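Local coordinates for cell division control protein 45 cdc45 putative (PDB 6CC2), which probably serves in DNA replication as the Cdc45 subunit of the replicative CMG helicase, as its relatives do in other eukaryotes, at residues E435-S438 with I439-K442; V472-E476 with K477-V481; I41-M44 with M45-D49. One frame throughout, in Å; residues are numbered along the deposited sequence.

Contact 1: residues E435-S438 with I439-K442; sequences ELLS and IRFK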
ATOM      1  N   GLU A 435      -0.753 -24.793 -18.535  1.00 29.67           N
ATOM      2  CA  GLU A 435       0.574 -25.247 -18.121  1.00 34.71           C
ATOM      3  C   GLU A 435       1.503 -24.067 -17.831  1.00 36.28           C
ATOM      4  O   GLU A 435       2.090 -23.975 -16.744  1.00 33.43           O
ATOM      5  CB  GLU A 435       1.172 -26.161 -19.190  1.00 35.07           C
ATOM      6  CG  GLU A 435       2.561 -26.681 -18.836  1.00 39.04           C
ATOM      7  CD  GLU A 435       3.030 -27.818 -19.701  1.00 46.10           C
ATOM      8  OE1 GLU A 435       2.498 -28.018 -20.822  1.00 45.49           O
ATOM      9  OE2 GLU A 435       3.960 -28.534 -19.258  1.00 54.26           O
ATOM     10  N   LEU A 436       1.616 -23.136 -18.782  1.00 35.50           N
ATOM     11  CA  LEU A 436       2.615 -22.073 -18.678  1.00 42.10           C
ATOM     12  C   LEU A 436       2.280 -21.084 -17.565  1.00 36.37           C
ATOM     13  O   LEU A 436       3.145 -20.746 -16.745  1.00 36.29           O
ATOM     14  CB  LEU A 436       2.738 -21.344 -20.018  1.00 52.94           C
ATOM     15  CG  LEU A 436       3.626 -20.100 -20.033  1.00 67.52           C
ATOM     16  CD1 LEU A 436       5.055 -20.432 -19.633  1.00 70.17           C
ATOM     17  CD2 LEU A 436       3.594 -19.443 -21.408  1.00 78.72           C
ATOM     18  N   LEU A 437       1.044 -20.574 -17.539  1.00 29.36           N
ATOM     19  CA  LEU A 437       0.684 -19.591 -16.527  1.00 30.54           C
ATOM     20  C   LEU A 437       0.742 -20.196 -15.130  1.00 28.81           C
ATOM     21  O   LEU A 437       1.160 -19.533 -14.177  1.00 30.33           O
ATOM     22  CB  LEU A 437      -0.710 -19.033 -16.794  1.00 36.94           C
ATOM     23  CG  LEU A 437      -0.937 -18.274 -18.095  1.00 44.13           C
ATOM     24  CD1 LEU A 437      -2.345 -17.687 -18.094  1.00 45.29           C
ATOM     25  CD2 LEU A 437       0.101 -17.193 -18.301  1.00 44.04           C
ATOM     26  N   SER A 438       0.341 -21.462 -14.998  1.00 25.74           N
ATOM     27  CA  SER A 438       0.271 -22.102 -13.687  1.00 26.25           C
ATOM     28  C   SER A 438       1.655 -22.221 -13.072  1.00 28.97           C
ATOM     29  O   SER A 438       1.849 -21.919 -11.890  1.00 28.70           O
ATOM     30  CB  SER A 438      -0.367 -23.495 -13.825  1.00 30.96           C
ATOM     31  OG  SER A 438      -1.733 -23.387 -14.170  1.00 34.22           O
ATOM     32  N   ILE A 439       2.630 -22.668 -13.860  1.00 30.01           N
ATOM     33  CA  ILE A 439       3.972 -22.871 -13.326  1.00 32.36           C
ATOM     34  C   ILE A 439       4.549 -21.543 -12.860  1.00 33.29           C
ATOM     35  O   ILE A 439       5.318 -21.501 -11.899  1.00 34.65           O
ATOM     36  CB  ILE A 439       4.863 -23.559 -14.383  1.00 36.66           C
ATOM     37  CG1 ILE A 439       5.893 -24.464 -13.711  1.00 46.21           C
ATOM     38  CG2 ILE A 439       5.563 -22.532 -15.249  1.00 41.78           C
ATOM     39  CD1 ILE A 439       5.306 -25.777 -13.209  1.00 54.08           C
ATOM     40  N   ARG A 440       4.150 -20.436 -13.494  1.00 28.54           N
ATOM     41  CA  ARG A 440       4.688 -19.124 -13.145  1.00 31.25           C
ATOM     42  C   ARG A 440       4.055 -18.506 -11.901  1.00 30.28           C
ATOM     43  O   ARG A 440       4.682 -17.653 -11.261  1.00 30.60           O
ATOM     44  CB  ARG A 440       4.499 -18.161 -14.315  1.00 33.30           C
ATOM     45  CG  ARG A 440       5.333 -18.516 -15.547  1.00 40.76           C
ATOM     46  CD  ARG A 440       4.892 -17.689 -16.747  1.00 55.99           C
ATOM     47  NE  ARG A 440       4.745 -16.280 -16.398  1.00 68.72           N
ATOM     48  CZ  ARG A 440       4.135 -15.377 -17.156  1.00 74.19           C
ATOM     49  NH1 ARG A 440       3.608 -15.731 -18.321  1.00 79.22           N
ATOM     50  NH2 ARG A 440       4.050 -14.118 -16.745  1.00 66.32           N
ATOM     51  N   PHE A 441       2.842 -18.908 -11.541  1.00 24.35           N
ATOM     52  CA  PHE A 441       2.134 -18.275 -10.434  1.00 23.63           C
ATOM     53  C   PHE A 441       1.675 -19.258  -9.362  1.00 22.26           C
ATOM     54  O   PHE A 441       0.865 -18.891  -8.511  1.00 21.71           O
ATOM     55  CB  PHE A 441       0.937 -17.479 -10.966  1.00 24.36           C
ATOM     56  CG  PHE A 441       1.329 -16.217 -11.646  1.00 23.96           C
ATOM     57  CD1 PHE A 441       1.521 -15.048 -10.913  1.00 23.30           C
ATOM     58  CD2 PHE A 441       1.553 -16.192 -13.026  1.00 23.84           C
ATOM     59  CE1 PHE A 441       1.919 -13.877 -11.539  1.00 26.36           C
ATOM     60  CE2 PHE A 441       1.938 -15.016 -13.649  1.00 27.12           C
ATOM     61  CZ  PHE A 441       2.123 -13.866 -12.905  1.00 28.55           C
ATOM     62  N   LYS A 442       2.216 -20.479  -9.352  1.00 23.17           N
ATOM     63  CA  LYS A 442       1.783 -21.464  -8.367  1.00 22.47           C
ATOM     64  C   LYS A 442       2.351 -21.220  -6.975  1.00 24.28           C
ATOM     65  O   LYS A 442       1.857 -21.815  -6.013  1.00 26.85           O
ATOM     66  CB  LYS A 442       2.204 -22.872  -8.813  1.00 23.23           C
ATOM     67  CG  LYS A 442       3.706 -23.055  -9.029  1.00 26.61           C
ATOM     68  CD  LYS A 442       4.058 -24.526  -9.177  1.00 35.03           C
ATOM     69  CE  LYS A 442       5.548 -24.734  -9.394  1.00 44.32           C
ATOM     70  NZ  LYS A 442       5.906 -26.187  -9.357  1.00 54.93           N
TER

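Contact 2: residues V472-E476 with K477-V481; sequences VLDAE and KKTFV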
ATOM      1  N   VAL A 472      -4.686 -21.549  -8.490  1.00 17.85           N
ATOM      2  CA  VAL A 472      -3.642 -21.804  -9.472  1.00 17.24           C
ATOM      3  C   VAL A 472      -3.162 -23.232  -9.342  1.00 18.41           C
ATOM      4  O   VAL A 472      -2.793 -23.668  -8.241  1.00 19.60           O
ATOM      5  CB  VAL A 472      -2.458 -20.822  -9.320  1.00 18.90           C
ATOM      6  CG1 VAL A 472      -1.448 -21.031 -10.481  1.00 19.13           C
ATOM      7  CG2 VAL A 472      -2.956 -19.374  -9.261  1.00 21.47           C
ATOM      8  N   LEU A 473      -3.136 -23.945 -10.472  1.00 19.55           N
ATOM      9  CA  LEU A 473      -2.699 -25.329 -10.476  1.00 22.94           C
ATOM     10  C   LEU A 473      -1.227 -25.429 -10.116  1.00 23.67           C
ATOM     11  O   LEU A 473      -0.388 -24.746 -10.695  1.00 24.70           O
ATOM     12  CB  LEU A 473      -2.950 -25.944 -11.857  1.00 22.83           C
ATOM     13  CG  LEU A 473      -2.451 -27.374 -12.033  1.00 26.79           C
ATOM     14  CD1 LEU A 473      -3.218 -28.350 -11.161  1.00 27.60           C
ATOM     15  CD2 LEU A 473      -2.526 -27.785 -13.498  1.00 27.02           C
ATOM     16  N   ASP A 474      -0.917 -26.290  -9.149  1.00 23.65           N
ATOM     17  CA  ASP A 474       0.439 -26.742  -8.863  1.00 26.25           C
ATOM     18  C   ASP A 474       0.470 -28.188  -9.335  1.00 28.30           C
ATOM     19  O   ASP A 474       0.114 -29.109  -8.592  1.00 28.40           O
ATOM     20  CB  ASP A 474       0.776 -26.609  -7.381  1.00 27.97           C
ATOM     21  CG  ASP A 474       2.213 -26.969  -7.082  1.00 33.40           C
ATOM     22  OD1 ASP A 474       2.813 -27.778  -7.829  1.00 36.55           O
ATOM     23  OD2 ASP A 474       2.744 -26.444  -6.082  1.00 37.38           O
ATOM     24  N   ALA A 475       0.882 -28.383 -10.592  1.00 31.04           N
ATOM     25  CA  ALA A 475       0.732 -29.684 -11.228  1.00 34.05           C
ATOM     26  C   ALA A 475       1.635 -30.731 -10.595  1.00 31.95           C
ATOM     27  O   ALA A 475       1.265 -31.908 -10.536  1.00 33.36           O
ATOM     28  CB  ALA A 475       1.037 -29.573 -12.721  1.00 39.65           C
ATOM     29  N   GLU A 476       2.815 -30.324 -10.119  1.00 32.78           N
ATOM     30  CA  GLU A 476       3.721 -31.262  -9.465  1.00 37.98           C
ATOM     31  C   GLU A 476       3.134 -31.772  -8.155  1.00 33.49           C
ATOM     32  O   GLU A 476       3.202 -32.974  -7.865  1.00 37.58           O
ATOM     33  CB  GLU A 476       5.073 -30.596  -9.219  1.00 49.58           C
ATOM     34  CG  GLU A 476       6.076 -31.465  -8.468  1.00 70.28           C
ATOM     35  CD  GLU A 476       6.473 -32.718  -9.233  1.00 88.45           C
ATOM     36  OE1 GLU A 476       6.019 -32.892 -10.386  1.00 93.93           O
ATOM     37  OE2 GLU A 476       7.241 -33.536  -8.679  1.00 92.41           O
ATOM     38  N   LYS A 477       2.550 -30.889  -7.358  1.00 30.83           N
ATOM     39  CA  LYS A 477       1.957 -31.287  -6.088  1.00 33.30           C
ATOM     40  C   LYS A 477       0.560 -31.872  -6.245  1.00 35.06           C
ATOM     41  O   LYS A 477       0.040 -32.454  -5.290  1.00 34.83           O
ATOM     42  CB  LYS A 477       1.919 -30.081  -5.147  1.00 35.47           C
ATOM     43  CG  LYS A 477       1.879 -30.425  -3.671  1.00 48.94           C
ATOM     44  CD  LYS A 477       2.197 -29.194  -2.823  1.00 59.23           C
ATOM     45  CE  LYS A 477       1.877 -29.420  -1.354  1.00 70.61           C
ATOM     46  NZ  LYS A 477       2.127 -28.198  -0.539  1.00 77.28           N
ATOM     47  N   LYS A 478      -0.054 -31.750  -7.426  1.00 32.64           N
ATOM     48  CA  LYS A 478      -1.410 -32.236  -7.658  1.00 31.59           C
ATOM     49  C   LYS A 478      -2.424 -31.458  -6.818  1.00 26.22           C
ATOM     50  O   LYS A 478      -3.355 -32.035  -6.252  1.00 25.89           O
ATOM     51  CB  LYS A 478      -1.506 -33.742  -7.380  1.00 39.27           C
ATOM     52  CG  LYS A 478      -0.412 -34.573  -8.038  1.00 50.02           C
ATOM     53  CD  LYS A 478      -0.463 -34.465  -9.551  1.00 64.62           C
ATOM     54  CE  LYS A 478       0.555 -35.384 -10.225  1.00 80.02           C
ATOM     55  NZ  LYS A 478       1.950 -34.863 -10.130  1.00 82.87           N
ATOM     56  N   THR A 479      -2.248 -30.138  -6.743  1.00 22.73           N
ATOM     57  CA  THR A 479      -3.068 -29.286  -5.911  1.00 24.33           C
ATOM     58  C   THR A 479      -3.411 -28.012  -6.669  1.00 21.81           C
ATOM     59  O   THR A 479      -2.815 -27.695  -7.707  1.00 25.55           O
ATOM     60  CB  THR A 479      -2.346 -28.885  -4.619  1.00 30.99           C
ATOM     61  OG1 THR A 479      -1.161 -28.142  -4.957  1.00 28.66           O
ATOM     62  CG2 THR A 479      -1.972 -30.116  -3.785  1.00 34.56           C
ATOM     63  N   PHE A 480      -4.374 -27.284  -6.136  1.00 20.92           N
ATOM     64  CA  PHE A 480      -4.545 -25.861  -6.431  1.00 20.67           C
ATOM     65  C   PHE A 480      -4.104 -25.067  -5.213  1.00 22.10           C
ATOM     66  O   PHE A 480      -4.531 -25.359  -4.086  1.00 22.62           O
ATOM     67  CB  PHE A 480      -5.992 -25.497  -6.760  1.00 21.10           C
ATOM     68  CG  PHE A 480      -6.429 -25.916  -8.151  1.00 18.91           C
ATOM     69  CD1 PHE A 480      -6.181 -25.096  -9.230  1.00 17.10           C
ATOM     70  CD2 PHE A 480      -7.070 -27.132  -8.362  1.00 24.67           C
ATOM     71  CE1 PHE A 480      -6.558 -25.473 -10.492  1.00 19.68           C
ATOM     72  CE2 PHE A 480      -7.451 -27.513  -9.634  1.00 26.05           C
ATOM     73  CZ  PHE A 480      -7.202 -26.686 -10.695  1.00 23.06           C
ATOM     74  N   VAL A 481      -3.246 -24.069  -5.440  1.00 22.08           N
ATOM     75  CA  VAL A 481      -3.019 -23.034  -4.452  1.00 19.71           C
ATOM     76  C   VAL A 481      -4.202 -22.084  -4.521  1.00 21.07           C
ATOM     77  O   VAL A 481      -4.588 -21.667  -5.610  1.00 21.25           O
ATOM     78  CB  VAL A 481      -1.696 -22.304  -4.718  1.00 25.67           C
ATOM     79  CG1 VAL A 481      -1.447 -21.249  -3.664  1.00 26.74           C
ATOM     80  CG2 VAL A 481      -0.561 -23.308  -4.717  1.00 34.86           C
TER

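Contact 3: residues I41-M44 with M45-D49; sequences ILSM and MFEKD. With EDO (1,2-ethanediol), chain J.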
ATOM      1  N   ILE A  41       9.480   8.515  11.155  1.00 19.32           N
ATOM      2  CA  ILE A  41       9.344   9.829  11.783  1.00 20.50           C
ATOM      3  C   ILE A  41       9.463   9.722  13.300  1.00 22.24           C
ATOM      4  O   ILE A  41      10.152  10.517  13.950  1.00 23.41           O
ATOM      5  CB  ILE A  41       8.010  10.476  11.344  1.00 20.55           C
ATOM      6  CG1 ILE A  41       8.089  10.825   9.859  1.00 20.58           C
ATOM      7  CG2 ILE A  41       7.721  11.719  12.164  1.00 22.85           C
ATOM      8  CD1 ILE A  41       6.794  11.409   9.271  1.00 19.95           C
ATOM      9  N   LEU A  42       8.773   8.739  13.898  1.00 20.05           N
ATOM     10  CA  LEU A  42       8.954   8.493  15.321  1.00 20.01           C
ATOM     11  C   LEU A  42      10.406   8.171  15.638  1.00 20.82           C
ATOM     12  O   LEU A  42      10.962   8.638  16.650  1.00 22.83           O
ATOM     13  CB  LEU A  42       8.049   7.366  15.793  1.00 20.00           C
ATOM     14  CG  LEU A  42       6.547   7.648  15.684  1.00 22.04           C
ATOM     15  CD1 LEU A  42       5.785   6.338  15.916  1.00 22.61           C
ATOM     16  CD2 LEU A  42       6.093   8.723  16.643  1.00 26.63           C
ATOM     17  N   SER A  43      11.042   7.346  14.807  1.00 23.87           N
ATOM     18  CA  SER A  43      12.401   6.928  15.125  1.00 25.84           C
ATOM     19  C   SER A  43      13.375   8.092  15.077  1.00 25.63           C
ATOM     20  O   SER A  43      14.364   8.100  15.810  1.00 27.42           O
ATOM     21  CB  SER A  43      12.844   5.813  14.182  1.00 27.00           C
ATOM     22  OG  SER A  43      13.061   6.331  12.878  1.00 31.31           O
HETATM   23  N   MSE A  44      13.122   9.088  14.241  1.00 25.70           N
HETATM   24  CA  MSE A  44      13.984  10.261  14.174  1.00 27.99           C
HETATM   25  C   MSE A  44      13.960  11.049  15.481  1.00 29.79           C
HETATM   26  O   MSE A  44      14.995  11.515  15.951  1.00 30.41           O
HETATM   27  CB  MSE A  44      13.569  11.171  13.018  1.00 27.07           C
HETATM   28  CG  MSE A  44      13.790  10.540  11.669  1.00 28.53           C
HETATM   29 SE   MSE A  44      12.802  11.469  10.279  1.00 31.13          SE
HETATM   30  CE  MSE A  44      13.903  13.095  10.138  1.00 27.85           C
HETATM   31  N   MSE A  45      12.762  11.223  16.036  1.00 27.56           N
HETATM   32  CA  MSE A  45      12.604  11.882  17.329  1.00 27.88           C
HETATM   33  C   MSE A  45      13.275  11.060  18.416  1.00 26.48           C
HETATM   34  O   MSE A  45      14.021  11.591  19.226  1.00 28.29           O
HETATM   35  CB  MSE A  45      11.123  12.069  17.646  1.00 28.69           C
HETATM   36  CG  MSE A  45      10.439  13.098  16.764  1.00 34.16           C
HETATM   37 SE   MSE A  45       8.635  13.428  17.385  1.00 35.35          SE
HETATM   38  CE  MSE A  45       7.720  12.075  16.314  1.00 28.24           C
ATOM     39  N   PHE A  46      12.988   9.754  18.431  1.00 25.70           N
ATOM     40  CA  PHE A  46      13.569   8.885  19.452  1.00 26.53           C
ATOM     41  C   PHE A  46      15.090   8.904  19.407  1.00 28.49           C
ATOM     42  O   PHE A  46      15.743   8.986  20.460  1.00 31.96           O
ATOM     43  CB  PHE A  46      13.064   7.454  19.272  1.00 27.79           C
ATOM     44  CG  PHE A  46      11.588   7.279  19.471  1.00 27.24           C
ATOM     45  CD1 PHE A  46      10.815   8.266  20.063  1.00 24.53           C
ATOM     46  CD2 PHE A  46      10.962   6.113  19.041  1.00 26.38           C
ATOM     47  CE1 PHE A  46       9.459   8.089  20.236  1.00 21.25           C
ATOM     48  CE2 PHE A  46       9.609   5.938  19.227  1.00 24.37           C
ATOM     49  CZ  PHE A  46       8.869   6.926  19.843  1.00 21.91           C
ATOM     50  N   GLU A  47      15.675   8.837  18.208  1.00 28.95           N
ATOM     51  CA  GLU A  47      17.127   8.899  18.079  1.00 34.58           C
ATOM     52  C   GLU A  47      17.680  10.179  18.693  1.00 36.85           C
ATOM     53  O   GLU A  47      18.648  10.151  19.465  1.00 37.86           O
ATOM     54  CB  GLU A  47      17.535   8.813  16.611  1.00 47.98           C
ATOM     55  CG  GLU A  47      17.361   7.456  15.963  1.00 69.06           C
ATOM     56  CD  GLU A  47      17.589   7.507  14.459  1.00 83.49           C
ATOM     57  OE1 GLU A  47      18.321   8.407  13.994  1.00 87.84           O
ATOM     58  OE2 GLU A  47      17.027   6.654  13.740  1.00 86.80           O
ATOM     59  N   LYS A  48      17.072  11.319  18.361  1.00 37.77           N
ATOM     60  CA  LYS A  48      17.579  12.598  18.847  1.00 38.17           C
ATOM     61  C   LYS A  48      17.522  12.684  20.365  1.00 37.23           C
ATOM     62  O   LYS A  48      18.350  13.360  20.974  1.00 38.88           O
ATOM     63  CB  LYS A  48      16.779  13.739  18.211  1.00 42.19           C
ATOM     64  CG  LYS A  48      17.546  15.040  18.081  1.00 57.73           C
ATOM     65  CD  LYS A  48      17.438  15.602  16.669  1.00 67.69           C
ATOM     66  CE  LYS A  48      18.248  14.777  15.680  1.00 78.91           C
ATOM     67  NZ  LYS A  48      18.044  15.233  14.277  1.00 83.53           N
ATOM     68  N   ASP A  49      16.586  11.980  20.996  1.00 36.28           N
ATOM     69  CA  ASP A  49      16.419  12.008  22.442  1.00 41.61           C
ATOM     70  C   ASP A  49      17.052  10.805  23.146  1.00 41.59           C
ATOM     71  O   ASP A  49      16.903  10.660  24.364  1.00 41.08           O
ATOM     72  CB  ASP A  49      14.937  12.090  22.797  1.00 41.44           C
ATOM     73  CG  ASP A  49      14.338  13.447  22.504  1.00 44.44           C
ATOM     74  OD1 ASP A  49      14.911  14.458  22.976  1.00 50.90           O
ATOM     75  OD2 ASP A  49      13.293  13.494  21.807  1.00 39.36           O
TER
HETATM   76  C1  EDO J 609      15.978   2.445  13.176  1.00 47.90           C
HETATM   77  O1  EDO J 609      15.209   1.893  14.254  1.00 38.63           O
HETATM   78  C2  EDO J 609      16.141   3.941  13.397  1.00 59.98           C
HETATM   79  O2  EDO J 609      16.714   4.177  14.690  1.00 61.43           O
HETATM   80  O   HOH W   1      15.752   7.188  11.541  1.00 35.06           O
HETATM   81  O   HOH W   2      16.754  12.414  14.301  1.00 43.74           O

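Contact 1: residues E435-S438 with I439-K442
Ile439 N bonds to Glu435 O at 3.2 Å in a regular helical turn, and two residues further on Phe441 N bonds to Ser438 O, three residues back, at 3.2 Å and weakly to Leu437 O. Leu436 O is overlaid by the aliphatic part of Arg440, whose CG lies 3.3 Å from it. With CG anti to its carbonyl carbon (chi1 -67°) and a bend at chi3, the arginine chain turns back along the helix; its CD meets Leu436 CD1 at 4.0 Å and its NH1 approaches Leu437 CD2 at 3.8 Å. Ile439 CG2 also comes to the same Leu436 oxygen, 3.4 Å from O. The ring of Phe441 turns an edge to Leu437 O, with CD2 3.6 Å from that oxygen. Ser438 OG bonds back to Asp434 O. Helix 435-441 follows strand 427-432 of the mixed sheet; Leu437, Arg440 and Phe441 pack on helix 393-417, and Phe441 also reaches Lys446 and Leu450 of helix 444-462.

Contact 2: residues V472-E476 with K477-V481
Val472 and Val481 form an antiparallel hydrogen-bonded pair, with Val472 N to Val481 O and Val481 N to Val472 O both at 2.9 Å. Asp474 N then bonds to Thr479 O at 2.8 Å. In return Asp474 O accepts Thr479 N, nearly straight at 171°, and weakly Lys478 N, so that Lys478 and Thr479 both face Asp474 in a G1 beta bulge. Lys478 takes the left-handed backbone conformation (phi 65°, psi 42°) that marks the first position of such a bulge. Between the paired strands, Phe480 CA also makes a CA-H...O contact with Val472 O.

Side-chain polar bonds brace the turn. Asp474 OD1 receives Lys477 N at 3.2 Å from above the carboxylate plane. Lys478 curls back over the loop, bent at chi2 and chi4, and its ammonium bonds to two successive carbonyls: NZ meets Ala475 O at 3.1 Å in the carbonyl plane and Glu476 O at 3.2 Å from above it. Glu476 OE1 stays beyond salt-bridge range of that ammonium.

Apolar contact falls on the face shared by Leu473 and Phe480. Leu473 CB touches Phe480 CE1 at 3.9 Å, while Leu473 CD1 lies over one face of the ring.

This hairpin joins neighbouring strands 468-474 and 479-485 of the mixed sheet. Backbone bonds link Leu473 to Val432 of strand 427-432 and Phe480 to Ile524 of strand 519-525, where Glu523 takes both a salt bridge from Lys477 and a hydrogen bond from Thr479 OG1.

Contact 3: residues I41-M44 with M45-D49
Met44 O is gripped by two donors: Lys48 N at 3.2 Å and a water at 2.6 Å that is also weakly bonded by Lys48 NZ. The ammonium thus links back through water to the helix turn that carries it, while its salt bridge goes to Glu197. One residue earlier, Ser43 O accepts Glu47 N at 2.8 Å. Glu47 OE2 is placed less surely, because it comes too close to an ethanediol, probably from the crystallisation liquor, that also bonds to Tyr39 and His53. With that reservation, a second water appears to donate to both Ser43 OG and Glu47 OE2 and so to bridge the two side chains; Ser43 OG also bonds to Lys40 O.

Residues 41-48 belong to helix 33-48, the crossover of a beta-alpha-beta unit between the parallel strands 24-29 and 53-57.

Leu42 O takes Phe46 N almost head-on at 2.9 Å and also sits over one face of the Phe46 ring, 3.2 Å from Phe46 CG and nearer that atom than the ring centre. The ring, CG anti to the carbonyl carbon (chi1 -64°), leans back so that CE2 meets Leu42 CB at 4.0 Å. The selenomethionine Met45 bends at chi3, bringing its CE to 3.7 Å from Leu42 CD2 and close to Ile41 CG2. Beyond them, Met45 touches Ile189 and Ala190 of helix 182-192, and Phe46 packs on Tyr12 and Leu15 of helix 8-20.

Overall arrangement
Contacts 1 and 2 are neighbours in the C-terminal part of the chain, their centres about 9 Å apart, and they touch directly. Helix 435-441 and the following Lys442 lie against the hairpin: Ser438 CB is 3.4 Å from Leu473 O, Lys442 CD packs 3.7 Å from Asp474 CG, and Lys442 NZ forms a long, weak ion pair with Asp474 OD1. The aspartate that helps hold the turn of contact 2 therefore also faces the end of contact 1. Contact 3 stands apart in the N-terminal parallel-sheet region, on the opposite side of the chain's centre, with centres about 46 Å from contact 1 and 47 Å from contact 2.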